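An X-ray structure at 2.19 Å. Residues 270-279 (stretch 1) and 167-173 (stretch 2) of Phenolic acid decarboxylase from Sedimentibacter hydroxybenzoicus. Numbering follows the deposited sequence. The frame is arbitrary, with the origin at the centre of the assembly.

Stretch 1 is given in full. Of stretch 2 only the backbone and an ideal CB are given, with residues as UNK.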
# COMPACT_ATOMS: atom_id res chain seq x y z
N ARG C 270 -7.11 35.49 -34.79
CA ARG C 270 -6.40 34.39 -34.15
C ARG C 270 -5.33 33.90 -35.11
O ARG C 270 -5.64 33.51 -36.24
CB ARG C 270 -7.36 33.26 -33.77
CG ARG C 270 -8.48 33.69 -32.84
CD ARG C 270 -7.96 34.08 -31.47
NE ARG C 270 -9.04 34.22 -30.51
CZ ARG C 270 -9.71 35.35 -30.30
NH1 ARG C 270 -9.40 36.46 -30.94
NH2 ARG C 270 -10.71 35.36 -29.42
N THR C 271 -4.08 33.92 -34.66
CA THR C 271 -2.95 33.49 -35.48
C THR C 271 -2.04 32.60 -34.65
O THR C 271 -2.04 32.64 -33.41
CB THR C 271 -2.16 34.68 -36.03
OG1 THR C 271 -1.69 35.48 -34.95
CG2 THR C 271 -3.03 35.53 -36.94
N VAL C 272 -1.24 31.80 -35.35
CA VAL C 272 -0.37 30.81 -34.72
C VAL C 272 0.67 31.49 -33.84
O VAL C 272 1.57 32.17 -34.34
CB VAL C 272 0.31 29.93 -35.79
CG1 VAL C 272 1.01 28.75 -35.13
CG2 VAL C 272 -0.71 29.43 -36.79
N GLU C 273 0.54 31.30 -32.53
CA GLU C 273 1.52 31.77 -31.56
C GLU C 273 2.23 30.58 -30.94
O GLU C 273 1.60 29.57 -30.62
CB GLU C 273 0.86 32.62 -30.47
CG GLU C 273 1.84 33.32 -29.54
CD GLU C 273 2.19 32.49 -28.32
OE1 GLU C 273 1.56 31.44 -28.10
OE2 GLU C 273 3.10 32.90 -27.57
N GLY C 274 3.54 30.69 -30.76
CA GLY C 274 4.32 29.62 -30.21
C GLY C 274 5.05 28.83 -31.28
O GLY C 274 4.94 29.11 -32.47
N PRO C 275 5.82 27.81 -30.86
CA PRO C 275 5.97 27.40 -29.46
C PRO C 275 6.90 28.32 -28.67
O PRO C 275 7.60 29.15 -29.25
CB PRO C 275 6.56 25.98 -29.55
CG PRO C 275 6.80 25.71 -31.01
CD PRO C 275 6.67 27.01 -31.75
N PHE C 276 6.89 28.17 -27.35
CA PHE C 276 7.76 28.95 -26.49
C PHE C 276 7.96 28.18 -25.19
O PHE C 276 7.16 27.31 -24.84
CB PHE C 276 7.17 30.34 -26.21
CG PHE C 276 8.13 31.28 -25.52
CD1 PHE C 276 9.21 31.81 -26.19
CD2 PHE C 276 7.95 31.62 -24.19
CE1 PHE C 276 10.10 32.66 -25.56
CE2 PHE C 276 8.82 32.48 -23.55
CZ PHE C 276 9.90 33.00 -24.24
N GLY C 277 9.04 28.51 -24.50
CA GLY C 277 9.32 27.87 -23.24
C GLY C 277 8.32 28.24 -22.17
O GLY C 277 7.66 29.28 -22.21
N GLU C 278 8.18 27.35 -21.19
CA GLU C 278 7.37 27.58 -20.01
C GLU C 278 8.17 27.16 -18.79
O GLU C 278 9.14 26.40 -18.89
CB GLU C 278 6.03 26.82 -20.07
CG GLU C 278 5.38 26.85 -21.45
CD GLU C 278 3.88 26.62 -21.41
OE1 GLU C 278 3.15 27.57 -21.06
OE2 GLU C 278 3.43 25.50 -21.74
N PHE C 279 7.75 27.65 -17.62
CA PHE C 279 8.55 27.48 -16.40
C PHE C 279 8.77 26.02 -15.99
O PHE C 279 9.74 25.75 -15.27
CB PHE C 279 7.93 28.27 -15.24
CG PHE C 279 6.60 27.76 -14.77
CD1 PHE C 279 6.52 26.79 -13.78
CD2 PHE C 279 5.42 28.27 -15.29
CE1 PHE C 279 5.29 26.33 -13.34
CE2 PHE C 279 4.19 27.81 -14.85
CZ PHE C 279 4.13 26.84 -13.88
N UNK C 167 3.33 38.55 -19.48
CA UNK C 167 2.84 37.63 -20.50
C UNK C 167 3.84 37.61 -21.64
O UNK C 167 4.39 38.65 -22.02
CB UNK C 167 1.45 38.03 -21.00
N UNK C 168 4.09 36.42 -22.18
CA UNK C 168 5.05 36.29 -23.27
C UNK C 168 4.51 36.98 -24.52
O UNK C 168 3.32 36.87 -24.85
CB UNK C 168 5.35 34.82 -23.56
N UNK C 169 5.39 37.70 -25.20
CA UNK C 169 5.02 38.54 -26.33
C UNK C 169 5.83 38.07 -27.54
O UNK C 169 7.04 38.31 -27.61
CB UNK C 169 5.27 40.02 -26.03
N UNK C 170 5.16 37.40 -28.47
CA UNK C 170 5.81 36.96 -29.70
C UNK C 170 5.70 38.07 -30.75
O UNK C 170 4.60 38.51 -31.08
CB UNK C 170 5.19 35.66 -30.21
N UNK C 171 6.85 38.50 -31.26
CA UNK C 171 6.87 39.48 -32.34
C UNK C 171 6.36 38.81 -33.61
O UNK C 171 6.94 37.84 -34.10
CB UNK C 171 8.27 40.05 -32.55
N UNK C 172 5.25 39.33 -34.15
CA UNK C 172 4.68 38.82 -35.39
C UNK C 172 5.08 39.65 -36.60
O UNK C 172 5.20 39.09 -37.70
CB UNK C 172 3.15 38.77 -35.28
N UNK C 173 5.27 40.95 -36.43
CA UNK C 173 5.68 41.84 -37.52
C UNK C 173 6.36 43.06 -36.89
O UNK C 173 6.56 43.11 -35.67
CB UNK C 173 4.49 42.25 -38.39

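Position 167 lies beyond the reach of stretch 1, and no atom of that stretch comes within 5.5 Å of its CB. The visible atoms therefore put little limit on the side chain. The residue is Tyr167, which makes no contact here.

Position 168 is far more constrained. Its CB points toward stretch 1, 4.2 Å from Phe276 CD2 and 5.0 Å from Glu273 OE2, and the carboxylate of Glu278 lies farther along. An aromatic ring beside two acids favours a long chain that is apolar along its stem and positively charged at its tip; lysine or arginine would suit, arginine better because its planar group can serve both acids at once. The residue is Arg168. Its CD packs 3.6 Å from Phe276 CD2, and Phe276 CB lies over one face of the guanidinium. At the edge of that group, NE donates to Glu273 OE2 (2.9 Å) and NH2 to Glu273 OE1 (3.1 Å), a two-pronged, nearly straight salt bridge. NH1 makes a looser salt bridge with Glu278 OE1 at 3.5 Å. A water accepts from the backbone N of 170 and donates to both Arg168 O and Glu273 OE2, tying the acid to the main chain as well.

At 169 the strand alternation turns CB away from stretch 1, and its backbone angles are extended. Beta-branched residues suit such a backbone, and Ile169 is one.

Position 170 points back toward stretch 1, its CB 4.1 Å from Glu273 CG and 5.3 Å from Gly274 N. That amide offers a donor, so a medium-length side chain ending in an acceptor is wanted: glutamine or glutamate, though the nearby Glu273 carboxylate makes a neutral group the easier choice. Gln170, fully extended with chi1 and chi2 both t, accepts from Gly274 N through OE1 at 2.9 Å. Its NE2 donates to a water that in turn donates to Val272 O and Gly274 O, so the amide uses both its ends.

Position 171 is out of reach, and its extended backbone again accommodates a beta-branched residue, here Val171.

Position 172 points toward stretch 1, but nothing lies within 5.5 Å of its CB. Only a long side chain can bridge the gap to the carbonyl of Val272 and the hydroxyl of Thr271; lysine, arginine or glutamine could try. Lys172 brings NZ to 3.2 Å from Val272 O, a weak hydrogen bond, and to 2.5 Å from Thr271 OG1.

Position 173 is out of reach, leaving the choice open; the residue is Asp173.

Stretch 2 167-173: YRIQVKD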
# COMPACT_ATOMS: atom_id res chain seq x y z
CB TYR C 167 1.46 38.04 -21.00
CG TYR C 167 0.47 38.30 -19.89
CD1 TYR C 167 -0.01 37.26 -19.11
CD2 TYR C 167 0.03 39.59 -19.61
CE1 TYR C 167 -0.91 37.49 -18.08
CE2 TYR C 167 -0.87 39.83 -18.58
CZ TYR C 167 -1.33 38.78 -17.82
OH TYR C 167 -2.22 39.01 -16.80
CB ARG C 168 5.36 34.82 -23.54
CG ARG C 168 4.26 34.03 -24.22
CD ARG C 168 4.50 32.54 -24.04
NE ARG C 168 3.73 31.75 -24.99
CZ ARG C 168 3.26 30.53 -24.73
NH1 ARG C 168 3.45 29.95 -23.56
NH2 ARG C 168 2.58 29.88 -25.68
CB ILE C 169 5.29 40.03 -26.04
CG1 ILE C 169 4.47 40.49 -24.83
CG2 ILE C 169 4.98 40.88 -27.25
CD1 ILE C 169 2.98 40.48 -25.07
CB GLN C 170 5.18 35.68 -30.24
CG GLN C 170 5.85 35.20 -31.53
CD GLN C 170 5.21 33.96 -32.12
OE1 GLN C 170 4.38 33.32 -31.48
NE2 GLN C 170 5.60 33.62 -33.34
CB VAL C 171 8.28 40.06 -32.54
CG1 VAL C 171 8.30 41.00 -33.73
CG2 VAL C 171 8.74 40.76 -31.27
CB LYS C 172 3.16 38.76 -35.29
CG LYS C 172 2.63 37.80 -34.24
CD LYS C 172 3.05 36.37 -34.55
CE LYS C 172 2.12 35.37 -33.87
NZ LYS C 172 0.82 35.23 -34.58
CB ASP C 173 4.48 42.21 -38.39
CG ASP C 173 4.89 42.72 -39.76
OD1 ASP C 173 6.05 43.16 -39.92
OD2 ASP C 173 4.06 42.68 -40.69
O HOH W 1 2.86 35.75 -27.61
O HOH W 2 3.82 31.06 -34.11
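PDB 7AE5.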